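Local coordinates for thioredoxin (Bacillus cereus, PDB 4EUY), which is of unknown function but has a thioredoxin fold and a CxxC disulfide, consistent with a role in thiol-disulfide exchange, at residues L23-E28 with I53-Q58; E17-L22 with L77-K82; E45-V50 with R98-F103. All blocks are in the same frame, centred on the assembly; numbering follows the deposited sequence.

Contact 1 of 3, residues L23-E28 with I53-Q58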
# COMPACT_ATOMS: atom_id res chain seq x y z
N LEU A 23 -1.30 -0.51 2.66
CA LEU A 23 -1.48 0.91 2.93
C LEU A 23 -0.69 1.69 1.97
O LEU A 23 0.50 1.40 1.75
CB LEU A 23 -0.99 1.30 4.29
CG LEU A 23 -2.12 1.24 5.29
CD1 LEU A 23 -2.65 -0.19 5.33
CD2 LEU A 23 -1.53 1.67 6.63
N PHE A 24 -1.36 2.65 1.37
CA PHE A 24 -0.70 3.58 0.49
C PHE A 24 -0.78 4.92 1.20
O PHE A 24 -1.90 5.48 1.45
CB PHE A 24 -1.37 3.63 -0.88
CG PHE A 24 -0.60 4.43 -1.88
CD1 PHE A 24 0.19 3.81 -2.83
CD2 PHE A 24 -0.62 5.81 -1.84
CE1 PHE A 24 0.94 4.56 -3.73
CE2 PHE A 24 0.11 6.57 -2.75
CZ PHE A 24 0.90 5.94 -3.69
N ILE A 25 0.39 5.45 1.53
CA ILE A 25 0.44 6.69 2.30
C ILE A 25 1.03 7.78 1.49
O ILE A 25 2.08 7.60 0.84
CB ILE A 25 1.28 6.53 3.58
CG1 ILE A 25 0.77 5.28 4.36
CG2 ILE A 25 1.22 7.81 4.39
CD1 ILE A 25 1.37 5.14 5.74
N LYS A 26 0.34 8.92 1.49
CA LYS A 26 0.79 10.03 0.66
C LYS A 26 0.58 11.33 1.33
O LYS A 26 -0.04 11.43 2.39
CB LYS A 26 0.11 10.03 -0.70
CG LYS A 26 -1.36 9.65 -0.69
CD LYS A 26 -2.03 10.01 -2.02
CE LYS A 26 -3.47 9.49 -2.11
NZ LYS A 26 -4.15 9.99 -3.35
N THR A 27 1.11 12.36 0.68
CA THR A 27 1.10 13.68 1.18
C THR A 27 0.34 14.53 0.21
O THR A 27 0.26 14.21 -0.97
CB THR A 27 2.53 14.12 1.34
OG1 THR A 27 3.00 13.55 2.57
CG2 THR A 27 2.70 15.71 1.38
N GLU A 28 -0.17 15.65 0.71
CA GLU A 28 -1.03 16.55 -0.06
C GLU A 28 -0.43 17.16 -1.33
O GLU A 28 -1.12 17.24 -2.35
CB GLU A 28 -1.60 17.63 0.85
CG GLU A 28 -2.54 17.04 1.90
CD GLU A 28 -3.60 18.02 2.37
OE1 GLU A 28 -3.21 19.11 2.85
OE2 GLU A 28 -4.80 17.68 2.28
N ILE A 53 -6.02 0.50 1.64
CA ILE A 53 -6.36 1.69 2.41
C ILE A 53 -5.42 2.80 2.06
O ILE A 53 -4.19 2.63 2.08
CB ILE A 53 -6.25 1.45 3.91
CG1 ILE A 53 -7.15 0.27 4.28
CG2 ILE A 53 -6.70 2.70 4.65
CD1 ILE A 53 -7.24 -0.01 5.76
N GLU A 54 -6.00 3.95 1.76
CA GLU A 54 -5.17 5.12 1.46
C GLU A 54 -5.18 6.04 2.62
O GLU A 54 -6.24 6.37 3.15
CB GLU A 54 -5.72 5.85 0.26
CG GLU A 54 -5.43 5.14 -1.03
CD GLU A 54 -6.08 5.80 -2.21
OE1 GLU A 54 -6.24 7.07 -2.19
OE2 GLU A 54 -6.44 5.03 -3.15
N ILE A 55 -4.01 6.52 2.97
CA ILE A 55 -3.95 7.57 3.96
C ILE A 55 -3.33 8.80 3.38
O ILE A 55 -2.19 8.73 2.93
CB ILE A 55 -3.08 7.19 5.14
CG1 ILE A 55 -3.64 5.92 5.80
CG2 ILE A 55 -3.03 8.34 6.12
CD1 ILE A 55 -2.76 5.35 6.90
N LEU A 56 -4.05 9.91 3.42
CA LEU A 56 -3.51 11.21 2.95
C LEU A 56 -3.10 12.05 4.13
O LEU A 56 -3.95 12.47 4.93
CB LEU A 56 -4.60 11.96 2.20
CG LEU A 56 -4.28 13.26 1.50
CD1 LEU A 56 -3.05 13.06 0.63
CD2 LEU A 56 -5.48 13.73 0.67
N LEU A 57 -1.80 12.27 4.29
CA LEU A 57 -1.28 13.12 5.36
C LEU A 57 -1.23 14.52 4.90
O LEU A 57 -1.21 14.79 3.71
CB LEU A 57 0.11 12.71 5.79
CG LEU A 57 0.10 11.36 6.49
CD1 LEU A 57 1.51 10.82 6.73
CD2 LEU A 57 -0.63 11.57 7.80
N GLN A 58 -1.19 15.43 5.86
CA GLN A 58 -1.09 16.83 5.52
C GLN A 58 0.36 17.16 5.24
O GLN A 58 1.25 16.39 5.59
CB GLN A 58 -1.68 17.69 6.63
CG GLN A 58 -2.65 18.76 6.12
CD GLN A 58 -3.57 19.31 7.21
OE1 GLN A 58 -3.37 19.09 8.41
NE2 GLN A 58 -4.59 20.04 6.78
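F24 and K26 stitch the two parallel strands 23-27 and 53-57 together, each giving its N-H to one neighbour and its C=O to the next. F24 N donates to I53 O at 2.9 Å and F24 O receives I55 N; K26 N then donates to I55 O, and K26 O takes L57 N at 2.7 Å. All four bonds are close to straight, and this regular ladder is the tight part of the contact. On the face carrying L23, I25, I55 and L57 the aliphatic tips mesh diagonally: L23 CD2 meets I55 CD1 at 3.9 Å, and I25 CG2, anti to its own backbone N, meets L57 CD1 at 3.8 Å.

Between these strands the K26 and E54 side meets more loosely, though F24 there turns to the helix. K26 runs out extended, its CG 4.0 Å from L56 CD1, and its NZ makes a long salt bridge of 3.8 Å with E54 OE1; K52 holds OE2. The solvent side is at L56, L57, E28 and Q58, where the pairing frays: E28 N reaches L57 O by a weak bond of 3.3 Å, and the E28 and Q58 side chains lie side by side, the former poorly ordered.

These strands form the beta-alpha-beta unit with helix 31-45, whose L37 packs against F24, K26 and E54 and whose disulfide-bonded C33 touches K26, while strand 74-79 pairs with the other edge of 20-27.

Contact 2 of 3, residues E17-L22 with L77-K82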
# COMPACT_ATOMS: atom_id res chain seq x y z
N GLU A 17 -7.68 -6.61 10.46
CA GLU A 17 -7.13 -7.97 10.37
C GLU A 17 -8.01 -8.77 9.39
O GLU A 17 -8.42 -9.92 9.67
CB GLU A 17 -7.08 -8.67 11.73
CG GLU A 17 -6.66 -7.79 12.91
CD GLU A 17 -5.22 -7.33 12.84
OE1 GLU A 17 -4.51 -7.48 13.85
OE2 GLU A 17 -4.80 -6.80 11.80
N GLN A 18 -8.31 -8.13 8.26
CA GLN A 18 -9.03 -8.72 7.14
C GLN A 18 -7.96 -9.27 6.10
O GLN A 18 -7.92 -8.83 4.97
CB GLN A 18 -9.96 -7.72 6.49
N GLN A 19 -7.18 -10.23 6.56
CA GLN A 19 -6.19 -10.90 5.71
C GLN A 19 -5.08 -10.02 5.14
O GLN A 19 -4.33 -9.39 5.88
CB GLN A 19 -6.89 -11.60 4.56
CG GLN A 19 -5.94 -12.30 3.62
CD GLN A 19 -6.29 -13.76 3.43
OE1 GLN A 19 -7.40 -14.20 3.73
NE2 GLN A 19 -5.33 -14.53 2.92
N LEU A 20 -4.95 -9.95 3.81
CA LEU A 20 -3.91 -9.13 3.19
C LEU A 20 -4.33 -7.75 2.79
O LEU A 20 -5.25 -7.59 2.02
CB LEU A 20 -3.44 -9.90 1.98
CG LEU A 20 -2.08 -9.65 1.36
CD1 LEU A 20 -1.00 -9.55 2.41
CD2 LEU A 20 -1.74 -10.72 0.35
N VAL A 21 -3.60 -6.76 3.28
CA VAL A 21 -3.98 -5.34 3.16
C VAL A 21 -2.80 -4.45 2.89
O VAL A 21 -1.73 -4.66 3.40
CB VAL A 21 -4.49 -4.85 4.50
CG1 VAL A 21 -4.79 -3.35 4.46
CG2 VAL A 21 -5.69 -5.68 4.90
N LEU A 22 -3.02 -3.42 2.12
CA LEU A 22 -1.94 -2.64 1.62
C LEU A 22 -2.23 -1.18 1.97
O LEU A 22 -3.31 -0.66 1.63
CB LEU A 22 -1.81 -2.86 0.10
CG LEU A 22 -0.78 -1.95 -0.56
CD1 LEU A 22 -0.62 -2.27 -2.03
CD2 LEU A 22 -1.20 -0.50 -0.40
N LEU A 77 2.60 -3.43 3.32
CA LEU A 77 1.76 -4.56 3.11
C LEU A 77 1.69 -5.29 4.42
O LEU A 77 2.72 -5.55 5.04
CB LEU A 77 2.35 -5.44 2.03
CG LEU A 77 1.35 -6.34 1.33
CD1 LEU A 77 0.18 -5.52 0.81
CD2 LEU A 77 2.05 -7.07 0.21
N PHE A 78 0.47 -5.61 4.84
CA PHE A 78 0.24 -6.30 6.07
C PHE A 78 -0.44 -7.64 5.85
O PHE A 78 -1.41 -7.72 5.07
CB PHE A 78 -0.66 -5.46 6.92
CG PHE A 78 0.00 -4.24 7.46
CD1 PHE A 78 0.80 -4.32 8.57
CD2 PHE A 78 -0.16 -3.01 6.85
CE1 PHE A 78 1.43 -3.19 9.07
CE2 PHE A 78 0.47 -1.88 7.36
CZ PHE A 78 1.25 -1.96 8.47
N TYR A 79 0.06 -8.69 6.50
CA TYR A 79 -0.63 -9.96 6.46
C TYR A 79 -1.07 -10.32 7.83
O TYR A 79 -0.24 -10.39 8.72
CB TYR A 79 0.20 -11.10 5.92
CG TYR A 79 -0.56 -12.42 5.92
CD1 TYR A 79 -1.78 -12.54 5.26
CD2 TYR A 79 -0.06 -13.53 6.59
CE1 TYR A 79 -2.48 -13.73 5.26
CE2 TYR A 79 -0.75 -14.74 6.60
CZ TYR A 79 -1.96 -14.84 5.94
OH TYR A 79 -2.65 -16.04 5.94
N ASN A 80 -2.37 -10.56 7.98
CA ASN A 80 -2.99 -10.75 9.28
C ASN A 80 -2.38 -9.79 10.31
O ASN A 80 -2.05 -10.18 11.41
CB ASN A 80 -2.87 -12.22 9.73
CG ASN A 80 -3.87 -13.13 9.04
OD1 ASN A 80 -3.86 -13.27 7.81
ND2 ASN A 80 -4.73 -13.77 9.82
N GLY A 81 -2.18 -8.53 9.94
CA GLY A 81 -1.65 -7.56 10.89
C GLY A 81 -0.14 -7.43 10.92
O GLY A 81 0.38 -6.36 11.30
N LYS A 82 0.58 -8.49 10.55
CA LYS A 82 2.05 -8.46 10.50
C LYS A 82 2.47 -7.67 9.26
O LYS A 82 1.87 -7.84 8.19
CB LYS A 82 2.64 -9.89 10.49
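V21 and F78 face each other as a hydrogen-bonded antiparallel pair, with V21 N donating to F78 O at 3.0 Å and F78 N returning the bond to V21 O at 2.8 Å. On both sides come non-hydrogen-bonded pairs, L20 with Y79 and L22 with L77, whose side chains share the sheet face turned from V21 and F78. There the leucines interlock. L77 holds CG anti to its backbone N (chi1 -157°), and its CD1 settles against L22 CB at 3.4 Å; L20 CD1 likewise lies over the neighbouring strand, 4.1 Å from L77 CG and 4.0 Å from Y79 CB.

Toward the strand ends the pairing changes character. N80 N donates to Q19 O at 3.1 Å, a bent bond whose donor sits well above the carbonyl plane. Q19 bends at its second torsion (chi2 126°), and its amide NE2 comes up to the edge of the Y79 ring, 3.8 Å from CE1, with amide and ring planes 56° apart.

At the outer end, Y79, N80 and G81 are held by the type I' turn from Y79 to K82, closed by Y79 N to K82 O and K82 N to Y79 O. N80 and G81 occupy its corners, both with positive phi, and E17 OE2 lies against G81 CA. The turn joins strands 74-79 and 82-88 in a beta hairpin, the antiparallel half of the thioredoxin-like sheet, and 20-27 pairs with its first strand. I84 touches L20 and Y79, and the ring of F103 meets that of Y79.

Chemically, the contact divides into an apolar face of buried L20, L22 and L77, whose backbones hydrogen-bond to the flanking strands 50-57 and 82-88, and a polar end where exposed E17 and Q19 lie beside N80 of the turn.

Contact 3 of 3, residues E45-V50 with R98-F103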
# COMPACT_ATOMS: atom_id res chain seq x y z
N GLU A 45 -5.26 -4.54 -9.78
CA GLU A 45 -6.33 -5.04 -10.62
C GLU A 45 -6.37 -6.57 -10.55
O GLU A 45 -7.43 -7.16 -10.41
CB GLU A 45 -6.17 -4.58 -12.07
CG GLU A 45 -6.37 -3.09 -12.31
CD GLU A 45 -6.54 -2.71 -13.79
OE1 GLU A 45 -5.68 -3.08 -14.62
OE2 GLU A 45 -7.53 -2.02 -14.13
N ASN A 46 -5.20 -7.20 -10.61
CA ASN A 46 -5.11 -8.66 -10.75
C ASN A 46 -5.28 -9.45 -9.46
O ASN A 46 -5.25 -10.67 -9.48
CB ASN A 46 -3.76 -9.08 -11.35
CG ASN A 46 -3.31 -8.20 -12.51
OD1 ASN A 46 -2.63 -7.15 -12.32
ND2 ASN A 46 -3.62 -8.66 -13.73
N TYR A 47 -5.43 -8.76 -8.33
CA TYR A 47 -5.43 -9.40 -7.03
C TYR A 47 -6.56 -8.84 -6.18
O TYR A 47 -6.38 -7.86 -5.44
CB TYR A 47 -4.05 -9.20 -6.34
CG TYR A 47 -2.86 -9.61 -7.21
CD1 TYR A 47 -2.51 -10.94 -7.37
CD2 TYR A 47 -2.11 -8.66 -7.89
CE1 TYR A 47 -1.46 -11.33 -8.18
CE2 TYR A 47 -1.04 -9.04 -8.70
CZ TYR A 47 -0.73 -10.38 -8.84
OH TYR A 47 0.30 -10.79 -9.63
N ASN A 48 -7.72 -9.46 -6.32
CA ASN A 48 -8.95 -9.08 -5.62
C ASN A 48 -8.81 -9.15 -4.08
O ASN A 48 -9.37 -8.32 -3.35
CB ASN A 48 -10.11 -10.00 -6.11
N TYR A 49 -8.05 -10.14 -3.61
CA TYR A 49 -7.89 -10.45 -2.17
C TYR A 49 -6.99 -9.51 -1.37
O TYR A 49 -6.70 -9.77 -0.19
CB TYR A 49 -7.37 -11.89 -1.97
CG TYR A 49 -5.96 -12.19 -2.49
CD1 TYR A 49 -4.85 -12.03 -1.68
CD2 TYR A 49 -5.76 -12.67 -3.79
CE1 TYR A 49 -3.57 -12.31 -2.16
CE2 TYR A 49 -4.49 -12.96 -4.28
CZ TYR A 49 -3.39 -12.78 -3.46
OH TYR A 49 -2.12 -13.05 -3.94
N VAL A 50 -6.52 -8.45 -2.03
CA VAL A 50 -5.82 -7.39 -1.33
C VAL A 50 -6.77 -6.25 -1.12
O VAL A 50 -7.54 -5.88 -2.02
CB VAL A 50 -4.61 -6.92 -2.10
CG1 VAL A 50 -3.84 -5.89 -1.29
CG2 VAL A 50 -3.78 -8.15 -2.43
N ARG A 98 5.38 -9.72 -6.45
CA ARG A 98 5.85 -11.08 -6.17
C ARG A 98 5.45 -11.34 -4.75
O ARG A 98 4.94 -12.40 -4.42
CB ARG A 98 7.34 -11.23 -6.38
CG ARG A 98 7.82 -10.61 -7.70
CD ARG A 98 9.26 -10.96 -8.05
NE ARG A 98 9.36 -12.40 -8.26
CZ ARG A 98 10.42 -13.05 -8.74
NH1 ARG A 98 10.38 -14.38 -8.88
NH2 ARG A 98 11.52 -12.37 -9.08
N THR A 99 5.58 -10.32 -3.91
CA THR A 99 5.21 -10.52 -2.52
C THR A 99 3.76 -10.85 -2.42
O THR A 99 3.39 -11.81 -1.74
CB THR A 99 5.50 -9.31 -1.68
OG1 THR A 99 6.85 -8.96 -1.93
CG2 THR A 99 5.28 -9.65 -0.18
N ILE A 100 2.92 -10.10 -3.12
CA ILE A 100 1.49 -10.40 -3.05
C ILE A 100 1.26 -11.84 -3.49
O ILE A 100 0.52 -12.60 -2.85
CB ILE A 100 0.65 -9.47 -3.92
CG1 ILE A 100 0.69 -8.02 -3.38
CG2 ILE A 100 -0.77 -10.04 -3.97
CD1 ILE A 100 0.23 -6.96 -4.36
N GLN A 101 1.95 -12.22 -4.56
CA GLN A 101 1.78 -13.50 -5.16
C GLN A 101 2.04 -14.61 -4.16
O GLN A 101 1.49 -15.70 -4.30
CB GLN A 101 2.69 -13.62 -6.37
CG GLN A 101 2.06 -13.02 -7.60
CD GLN A 101 3.00 -12.93 -8.77
OE1 GLN A 101 4.16 -12.59 -8.60
NE2 GLN A 101 2.51 -13.21 -9.96
N LEU A 102 2.82 -14.34 -3.13
CA LEU A 102 3.13 -15.41 -2.20
C LEU A 102 1.89 -15.78 -1.47
O LEU A 102 1.91 -16.75 -0.75
CB LEU A 102 4.14 -14.99 -1.16
CG LEU A 102 5.58 -15.11 -1.57
CD1 LEU A 102 5.99 -13.91 -2.41
CD2 LEU A 102 6.39 -15.21 -0.29
N PHE A 103 0.81 -15.07 -1.73
CA PHE A 103 -0.45 -15.45 -1.17
C PHE A 103 -1.54 -16.00 -2.11
O PHE A 103 -2.66 -16.31 -1.74
CB PHE A 103 -0.91 -14.28 -0.35
CG PHE A 103 0.02 -13.95 0.76
CD1 PHE A 103 -0.03 -14.62 1.96
CD2 PHE A 103 0.97 -12.97 0.60
CE1 PHE A 103 0.83 -14.32 2.98
CE2 PHE A 103 1.83 -12.66 1.62
CZ PHE A 103 1.76 -13.34 2.81
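I100 O accepts the phenol of Y49, with Y49 OH donating at 2.9 Å. The donor stands well above the carbonyl plane, 61° out of it, while the oxygen lies in the plane of the Y49 ring, at its edge. This carbonyl sits near the C-terminal end of helix 93-101, so the tyrosine reaches over from the loop to meet the last turn. To do so Y49 sets CG between its backbone N and carbonyl carbon (chi1 65°).

Around that bond the packing is apolar and turns on one methyl. I100 CG2, anti to its backbone N, is met by three residues of 45-50: it lies 3.8 Å from Y49 CZ, 3.9 Å from V50 CG2, and over one face of the Y47 ring, 4.2 Å from the ring centroid and off toward the rim. Farther out, Q101 CG approaches Y47 OH at 3.5 Å; the hydroxyl's hydrogen-bond partner is E97, one turn earlier on the helix. F103 completes the patch with its CB 3.8 Å from Y49 CE1, the two side chains crossing at about a right angle.

This is structural packing: it joins the loop after helix 31-45, with its type I turn from Y47 to V50, to the C-terminal helix of the thioredoxin-like fold. L44 of helix 31-45 touches both V50 and I100, Y49 touches L20 and V50 touches L22, both on the inner strand 20-27, and F103 rests on I84 of strand 82-88.

Strand 20-27 is common to contacts 1 and 2: it pairs in parallel with 50-57 in one and antiparallel with 74-79 in the other. Their centres lie about 17 Å apart, yet they touch where I53 N meets L22 O at 2.9 Å, probably a hydrogen bond. Contact 3 is about 12 Å from contact 2, centre to centre, and joins it through L20 CD2, 3.5 Å from both Y49 CE1 and F103 CD2. Contacts 1 and 3, about 21 Å apart between centres, fall on opposite sides of the chain's centre. The C30-C33 disulfide, of the thioredoxin CxxC type and presumably the redox site, begins two residues after E28 of contact 1; K26 touches C33.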